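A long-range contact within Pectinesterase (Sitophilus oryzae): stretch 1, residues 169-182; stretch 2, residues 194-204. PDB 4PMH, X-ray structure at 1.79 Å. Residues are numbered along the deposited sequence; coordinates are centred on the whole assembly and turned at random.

Stretch 1, residues 169-182: SAKNTGDQQAVALQ
Stretch 2 194-204: RLLGHQDTLYA

The two stretches run side by side in the same direction, and the CA-CA distances set the register: Gln177 lies opposite Gln199 at 5.0 Å, Val179 opposite Thr201 at 4.7 Å, Leu181 opposite Leu202 at 5.1 Å and Gln182 opposite Tyr203 at 4.5 Å. Only the last two pairs are beta bridges, both parallel. Immediately before them both chains are loop (stretch 2 is strand again at Arg194 to Leu196), although Gln177 to Val179 are nearly extended (phi/psi -98/142, -158/110 and -88/134). Two departures adjust the path: Ala180 at -90/-63, and Asp200 at 69/30 followed by Thr201 at -46/-56. Further back, Lys171 and His198 stand 6.7 Å apart between CA atoms, and a type I turn from Thr173 to Gln176 brings stretch 1 back toward Gln199. Together the stretches bury 828 Å², summed over both sides.

Four backbone hydrogen bonds hold this register. Ala178 N donates to Gln199 O (3.0 Å, N-H...O angle 163°) and Ala180 N to Thr201 O (2.8 Å, 154°). Thr201 O also accepts from Leu181 N at 3.3 Å and 148°, so one carbonyl serves two successive amides. Tyr203 N returns a bond to Leu181 O (2.8 Å, 163°); Leu181 thus uses both its amide and its carbonyl across the bridge. CA-H...O contacts supplement these bonds: Val179 CA to Asp200 O at 3.3 Å, Leu202 CA to Leu181 O at 3.5 Å and Gln182 CA to Tyr203 O at 3.4 Å.

Three waters link the stretches around His198 and Gln199. Water 1 accepts from Gln199 N at 3.0 Å and lies within donating geometry of Ala170 O (2.9 Å) and Gln176 O (3.1 Å). Water 2 links Ala170 O (2.7 Å) to His198 ND1 (2.6 Å), while water 3 accepts from His198 N at 2.7 Å and lies within donating geometry of Ala178 O at 2.9 Å. Waters 1 and 3 join backbone to backbone, and water 2 joins a backbone carbonyl to the imidazole.

Apolar packing centres on Leu181 (chi1 t, chi2 p), which shares a sheet face with Leu202 (t, p). Leu181 CD2 lies 4.0 Å from Leu202 CD1 and 4.1 Å from Leu195 CD1, the latter side chain being m, t. Val179 (t) adds an apolar contact, its CG1 4.0 Å from Tyr203 CB. Further side-chain contacts accompany these. Gln182 and Tyr203 occupy the other face: Gln182, extended with chi1 and chi2 both t, brings CD to 3.6 Å from Tyr203 CD2, with the tyrosine at chi1 t. Ala180 points toward stretch 2, its CB 3.8 Å from Leu196 O and 4.1 Å from Thr201 CG2.

Lys171 CB sits over one face of the His198 ring (m, chi2 90°), 4.1 Å from its centroid and 23° off the normal, a CH-pi contact. The lysine starts at chi1 p and its end leads away. Among the polar side chains, Gln177 (m, p) places CG 3.1 Å from Asp200 OD2, with the aspartate at chi1 m. Gln199, t at chi1 and chi2, points toward stretch 1 and has 87 Å² covered by it.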

ATOM      1  N   SER A 169      -1.717  14.182  -4.140  1.00 15.95           N
ATOM      2  CA  SER A 169      -1.658  14.607  -5.533  1.00 17.86           C
ATOM      3  C   SER A 169      -0.301  15.198  -5.898  1.00 20.05           C
ATOM      4  O   SER A 169      -0.127  15.692  -6.998  1.00 22.81           O
ATOM      5  CB  SER A 169      -2.768  15.613  -5.836  1.00 18.34           C
ATOM      6  OG  SER A 169      -2.660  16.801  -5.056  1.00 18.75           O
ATOM      7  N   ALA A 170       0.660  15.128  -4.993  1.00 20.79           N
ATOM      8  CA  ALA A 170       1.990  15.680  -5.264  1.00 22.74           C
ATOM      9  C   ALA A 170       2.647  15.001  -6.462  1.00 25.14           C
ATOM     10  O   ALA A 170       2.872  13.784  -6.452  1.00 25.57           O
ATOM     11  CB  ALA A 170       2.886  15.558  -4.049  1.00 21.60           C
ATOM     12  N   LYS A 171       2.931  15.809  -7.478  1.00 26.54           N
ATOM     13  CA  LYS A 171       3.708  15.410  -8.646  1.00 30.28           C
ATOM     14  C   LYS A 171       4.625  16.590  -9.089  1.00 28.63           C
ATOM     15  O   LYS A 171       4.901  16.776 -10.271  1.00 28.29           O
ATOM     16  CB  LYS A 171       2.769  14.971  -9.781  1.00 32.75           C
ATOM     17  CG  LYS A 171       1.616  15.932 -10.050  1.00 35.31           C
ATOM     18  CD  LYS A 171       0.709  15.456 -11.181  1.00 38.22           C
ATOM     19  CE  LYS A 171       1.079  16.069 -12.525  1.00 41.53           C
ATOM     20  NZ  LYS A 171       0.045  15.794 -13.569  1.00 44.19           N
ATOM     21  N   ASN A 172       5.130  17.339  -8.114  1.00 26.03           N
ATOM     22  CA  ASN A 172       5.737  18.655  -8.363  1.00 24.93           C
ATOM     23  C   ASN A 172       7.124  18.564  -9.034  1.00 26.51           C
ATOM     24  O   ASN A 172       7.480  19.407  -9.868  1.00 25.96           O
ATOM     25  CB  ASN A 172       5.778  19.436  -7.043  1.00 23.91           C
ATOM     26  CG  ASN A 172       4.410  19.497  -6.372  1.00 23.27           C
ATOM     27  OD1 ASN A 172       3.511  20.179  -6.851  1.00 22.26           O
ATOM     28  ND2 ASN A 172       4.241  18.769  -5.269  1.00 23.01           N
ATOM     29  N   THR A 173       7.892  17.542  -8.647  1.00 27.16           N
ATOM     30  CA  THR A 173       9.120  17.138  -9.337  1.00 28.29           C
ATOM     31  C   THR A 173       9.094  15.621  -9.498  1.00 29.76           C
ATOM     32  O   THR A 173       8.260  14.945  -8.901  1.00 29.47           O
ATOM     33  CB  THR A 173      10.387  17.491  -8.537  1.00 27.64           C
ATOM     34  OG1 THR A 173      10.538  16.568  -7.450  1.00 26.90           O
ATOM     35  CG2 THR A 173      10.338  18.930  -7.988  1.00 27.95           C
ATOM     36  N   GLY A 174      10.029  15.087 -10.279  1.00 29.73           N
ATOM     37  CA  GLY A 174      10.168  13.641 -10.423  1.00 29.75           C
ATOM     38  C   GLY A 174      10.778  12.953  -9.206  1.00 29.90           C
ATOM     39  O   GLY A 174      10.857  11.741  -9.163  1.00 30.62           O
ATOM     40  N   ASP A 175      11.235  13.715  -8.218  1.00 30.35           N
ATOM     41  CA  ASP A 175      11.880  13.134  -7.037  1.00 31.06           C
ATOM     42  C   ASP A 175      10.985  13.054  -5.786  1.00 28.12           C
ATOM     43  O   ASP A 175      11.427  12.530  -4.763  1.00 29.65           O
ATOM     44  CB  ASP A 175      13.167  13.922  -6.688  1.00 33.08           C
ATOM     45  CG  ASP A 175      14.378  13.537  -7.559  1.00 35.62           C
ATOM     46  OD1 ASP A 175      14.260  12.655  -8.437  1.00 37.33           O
ATOM     47  OD2 ASP A 175      15.468  14.129  -7.354  1.00 38.41           O
ATOM     48  N   GLN A 176       9.755  13.555  -5.838  1.00 26.25           N
ATOM     49  CA  GLN A 176       8.926  13.620  -4.618  1.00 24.03           C
ATOM     50  C   GLN A 176       8.194  12.310  -4.267  1.00 22.65           C
ATOM     51  O   GLN A 176       7.584  11.707  -5.119  1.00 24.14           O
ATOM     52  CB  GLN A 176       7.901  14.755  -4.714  1.00 23.88           C
ATOM     53  CG  GLN A 176       8.522  16.158  -4.734  1.00 24.59           C
ATOM     54  CD  GLN A 176       7.482  17.245  -4.592  1.00 24.96           C
ATOM     55  OE1 GLN A 176       6.286  17.010  -4.812  1.00 23.79           O
ATOM     56  NE2 GLN A 176       7.920  18.447  -4.212  1.00 25.91           N
ATOM     57  N   GLN A 177       8.243  11.926  -2.989  1.00 21.18           N
ATOM     58  CA  GLN A 177       7.471  10.807  -2.435  1.00 19.52           C
ATOM     59  C   GLN A 177       6.250  11.411  -1.767  1.00 17.53           C
ATOM     60  O   GLN A 177       6.363  12.462  -1.144  1.00 16.73           O
ATOM     61  CB  GLN A 177       8.278  10.054  -1.356  1.00 20.22           C
ATOM     62  CG  GLN A 177       9.627   9.493  -1.798  1.00 21.49           C
ATOM     63  CD  GLN A 177      10.745  10.540  -1.808  1.00 23.96           C
ATOM     64  OE1 GLN A 177      10.579  11.657  -1.321  1.00 23.91           O
ATOM     65  NE2 GLN A 177      11.893  10.172  -2.371  1.00 27.07           N
ATOM     66  N   ALA A 178       5.092  10.765  -1.871  1.00 15.62           N
ATOM     67  CA  ALA A 178       3.876  11.314  -1.269  1.00 14.35           C
ATOM     68  C   ALA A 178       2.842  10.213  -1.035  1.00 13.92           C
ATOM     69  O   ALA A 178       2.236   9.704  -1.970  1.00 13.25           O
ATOM     70  CB  ALA A 178       3.295  12.410  -2.150  1.00 14.34           C
ATOM     71  N   VAL A 179       2.616   9.897   0.232  1.00 13.09           N
ATOM     72  CA  VAL A 179       1.817   8.750   0.605  1.00 13.02           C
ATOM     73  C   VAL A 179       0.345   9.136   0.699  1.00 12.55           C
ATOM     74  O   VAL A 179      -0.009  10.140   1.291  1.00 12.48           O
ATOM     75  CB  VAL A 179       2.281   8.130   1.953  1.00 12.20           C
ATOM     76  CG1 VAL A 179       1.365   6.969   2.364  1.00 12.27           C
ATOM     77  CG2 VAL A 179       3.721   7.653   1.847  1.00 12.38           C
ATOM     78  N   ALA A 180      -0.501   8.301   0.120  1.00 12.49           N
ATOM     79  CA  ALA A 180      -1.943   8.476   0.221  1.00 12.35           C
ATOM     80  C   ALA A 180      -2.451   7.734   1.431  1.00 12.20           C
ATOM     81  O   ALA A 180      -2.978   8.353   2.349  1.00 12.74           O
ATOM     82  CB  ALA A 180      -2.659   8.012  -1.042  1.00 12.62           C
ATOM     83  N   LEU A 181      -2.292   6.411   1.433  1.00 12.20           N
ATOM     84  CA  LEU A 181      -2.650   5.577   2.574  1.00 11.92           C
ATOM     85  C   LEU A 181      -1.407   4.909   3.165  1.00 12.26           C
ATOM     86  O   LEU A 181      -0.535   4.394   2.428  1.00 12.06           O
ATOM     87  CB  LEU A 181      -3.672   4.516   2.149  1.00 12.12           C
ATOM     88  CG  LEU A 181      -4.129   3.481   3.162  1.00 12.31           C
ATOM     89  CD1 LEU A 181      -4.862   4.180   4.300  1.00 13.15           C
ATOM     90  CD2 LEU A 181      -5.026   2.391   2.576  1.00 12.42           C
ATOM     91  N   GLN A 182      -1.329   4.925   4.498  1.00 12.56           N
ATOM     92  CA  GLN A 182      -0.316   4.177   5.242  1.00 12.92           C
ATOM     93  C   GLN A 182      -0.971   3.320   6.310  1.00 13.30           C
ATOM     94  O   GLN A 182      -1.696   3.851   7.156  1.00 12.33           O
ATOM     95  CB  GLN A 182       0.684   5.098   5.941  1.00 12.42           C
ATOM     96  CG  GLN A 182       1.691   4.303   6.766  1.00 12.55           C
ATOM     97  CD  GLN A 182       2.653   5.142   7.575  1.00 12.80           C
ATOM     98  OE1 GLN A 182       3.348   4.619   8.459  1.00 12.92           O
ATOM     99  NE2 GLN A 182       2.726   6.432   7.270  1.00 12.77           N
ATOM    100  N   ARG A 194     -10.315   3.707  -3.773  1.00 13.30           N
ATOM    101  CA  ARG A 194      -9.455   4.216  -4.821  1.00 14.12           C
ATOM    102  C   ARG A 194      -8.297   4.949  -4.116  1.00 13.18           C
ATOM    103  O   ARG A 194      -8.536   5.848  -3.311  1.00 12.34           O
ATOM    104  CB  ARG A 194     -10.251   5.182  -5.733  1.00 15.63           C
ATOM    105  CG  ARG A 194     -11.487   4.583  -6.428  1.00 17.06           C
ATOM    106  CD  ARG A 194     -12.307   5.597  -7.240  1.00 18.06           C
ATOM    107  NE  ARG A 194     -11.509   6.301  -8.251  1.00 19.76           N
ATOM    108  CZ  ARG A 194     -11.169   7.601  -8.237  1.00 22.29           C
ATOM    109  NH1 ARG A 194     -11.560   8.438  -7.275  1.00 22.81           N
ATOM    110  NH2 ARG A 194     -10.413   8.086  -9.225  1.00 24.32           N
ATOM    111  N   LEU A 195      -7.067   4.545  -4.398  1.00 13.08           N
ATOM    112  CA  LEU A 195      -5.888   5.069  -3.741  1.00 13.04           C
ATOM    113  C   LEU A 195      -5.002   5.685  -4.831  1.00 13.27           C
ATOM    114  O   LEU A 195      -4.565   4.978  -5.736  1.00 13.43           O
ATOM    115  CB  LEU A 195      -5.180   3.936  -2.954  1.00 13.16           C
ATOM    116  CG  LEU A 195      -6.069   3.133  -1.986  1.00 13.34           C
ATOM    117  CD1 LEU A 195      -5.318   1.930  -1.444  1.00 13.14           C
ATOM    118  CD2 LEU A 195      -6.560   4.018  -0.848  1.00 13.74           C
ATOM    119  N   LEU A 196      -4.782   7.008  -4.771  1.00 12.89           N
ATOM    120  CA  LEU A 196      -4.255   7.759  -5.904  1.00 12.99           C
ATOM    121  C   LEU A 196      -2.994   8.544  -5.548  1.00 13.09           C
ATOM    122  O   LEU A 196      -2.950   9.271  -4.575  1.00 11.94           O
ATOM    123  CB  LEU A 196      -5.297   8.750  -6.442  1.00 13.89           C
ATOM    124  CG  LEU A 196      -6.772   8.325  -6.553  1.00 14.50           C
ATOM    125  CD1 LEU A 196      -7.645   9.513  -6.938  1.00 15.38           C
ATOM    126  CD2 LEU A 196      -6.970   7.174  -7.521  1.00 14.97           C
ATOM    127  N   GLY A 197      -1.977   8.402  -6.361  1.00 13.38           N
ATOM    128  CA  GLY A 197      -0.756   9.107  -6.117  1.00 14.02           C
ATOM    129  C   GLY A 197       0.174   8.885  -7.267  1.00 14.71           C
ATOM    130  O   GLY A 197      -0.256   8.548  -8.372  1.00 14.67           O
ATOM    131  N   HIS A 198       1.454   9.086  -7.001  1.00 15.17           N
ATOM    132  CA  HIS A 198       2.467   8.845  -8.002  1.00 16.08           C
ATOM    133  C   HIS A 198       3.551   7.977  -7.412  1.00 15.58           C
ATOM    134  O   HIS A 198       3.526   6.756  -7.621  1.00 13.88           O
ATOM    135  CB  HIS A 198       2.962  10.158  -8.570  1.00 17.43           C
ATOM    136  CG  HIS A 198       2.012  10.737  -9.557  1.00 19.03           C
ATOM    137  ND1 HIS A 198       1.005  11.601  -9.195  1.00 20.75           N
ATOM    138  CD2 HIS A 198       1.862  10.512 -10.881  1.00 20.60           C
ATOM    139  CE1 HIS A 198       0.281  11.897 -10.257  1.00 21.30           C
ATOM    140  NE2 HIS A 198       0.783  11.251 -11.293  1.00 21.72           N
ATOM    141  N   GLN A 199       4.472   8.570  -6.658  1.00 16.44           N
ATOM    142  CA  GLN A 199       5.515   7.809  -5.975  1.00 16.56           C
ATOM    143  C   GLN A 199       5.086   7.539  -4.536  1.00 16.45           C
ATOM    144  O   GLN A 199       4.749   8.470  -3.829  1.00 14.80           O
ATOM    145  CB  GLN A 199       6.826   8.597  -6.000  1.00 18.70           C
ATOM    146  CG  GLN A 199       8.034   7.841  -5.497  1.00 20.63           C
ATOM    147  CD  GLN A 199       9.358   8.545  -5.821  1.00 23.07           C
ATOM    148  OE1 GLN A 199       9.402   9.526  -6.580  1.00 27.57           O
ATOM    149  NE2 GLN A 199      10.436   8.049  -5.247  1.00 24.19           N
ATOM    150  N   ASP A 200       5.119   6.271  -4.102  1.00 15.51           N
ATOM    151  CA  ASP A 200       4.815   5.880  -2.714  1.00 15.35           C
ATOM    152  C   ASP A 200       3.344   6.048  -2.332  1.00 14.48           C
ATOM    153  O   ASP A 200       3.003   6.278  -1.171  1.00 13.02           O
ATOM    154  CB  ASP A 200       5.714   6.611  -1.699  1.00 16.70           C
ATOM    155  CG  ASP A 200       7.195   6.260  -1.853  1.00 17.62           C
ATOM    156  OD1 ASP A 200       7.554   5.368  -2.633  1.00 17.74           O
ATOM    157  OD2 ASP A 200       8.001   6.890  -1.170  1.00 19.68           O
ATOM    158  N   THR A 201       2.468   5.897  -3.311  1.00 13.50           N
ATOM    159  CA  THR A 201       1.027   5.983  -3.058  1.00 13.16           C
ATOM    160  C   THR A 201       0.553   5.206  -1.826  1.00 12.69           C
ATOM    161  O   THR A 201      -0.095   5.781  -0.943  1.00 13.03           O
ATOM    162  CB  THR A 201       0.229   5.549  -4.297  1.00 12.79           C
ATOM    163  OG1 THR A 201       0.668   6.305  -5.432  1.00 12.43           O
ATOM    164  CG2 THR A 201      -1.272   5.689  -4.077  1.00 12.48           C
ATOM    165  N   LEU A 202       0.834   3.917  -1.767  1.00 12.17           N
ATOM    166  CA  LEU A 202       0.304   3.066  -0.702  1.00 11.63           C
ATOM    167  C   LEU A 202       1.456   2.481   0.093  1.00 10.97           C
ATOM    168  O   LEU A 202       2.257   1.718  -0.438  1.00 10.65           O
ATOM    169  CB  LEU A 202      -0.587   1.942  -1.253  1.00 11.88           C
ATOM    170  CG  LEU A 202      -0.916   0.805  -0.286  1.00 12.12           C
ATOM    171  CD1 LEU A 202      -1.528   1.342   0.995  1.00 12.53           C
ATOM    172  CD2 LEU A 202      -1.857  -0.222  -0.917  1.00 12.43           C
ATOM    173  N   TYR A 203       1.546   2.874   1.361  1.00 10.87           N
ATOM    174  CA  TYR A 203       2.522   2.343   2.300  1.00 11.28           C
ATOM    175  C   TYR A 203       1.823   1.195   3.024  1.00 10.95           C
ATOM    176  O   TYR A 203       1.210   1.385   4.066  1.00 10.64           O
ATOM    177  CB  TYR A 203       2.955   3.428   3.287  1.00 12.00           C
ATOM    178  CG  TYR A 203       4.233   3.178   4.091  1.00 13.15           C
ATOM    179  CD1 TYR A 203       4.881   1.950   4.087  1.00 14.04           C
ATOM    180  CD2 TYR A 203       4.779   4.195   4.890  1.00 14.03           C
ATOM    181  CE1 TYR A 203       6.042   1.749   4.827  1.00 14.61           C
ATOM    182  CE2 TYR A 203       5.932   3.990   5.642  1.00 15.25           C
ATOM    183  CZ  TYR A 203       6.554   2.768   5.604  1.00 15.42           C
ATOM    184  OH  TYR A 203       7.695   2.546   6.334  1.00 18.17           O
ATOM    185  N   ALA A 204       1.936  -0.005   2.465  1.00 11.53           N
ATOM    186  CA  ALA A 204       1.172  -1.159   2.962  1.00 11.97           C
ATOM    187  C   ALA A 204       1.996  -1.954   3.980  1.00 12.78           C
ATOM    188  O   ALA A 204       2.770  -2.860   3.621  1.00 12.42           O
ATOM    189  CB  ALA A 204       0.756  -2.045   1.801  1.00 11.64           C
TER
HETATM  190  O   HOH W   1       4.543  11.467  -5.791  1.00 18.49           O
HETATM  191  O   HOH W   2       0.592  12.373  -6.706  1.00 25.85           O
HETATM  192  O   HOH W   3       2.099  10.380  -4.759  1.00 17.25           O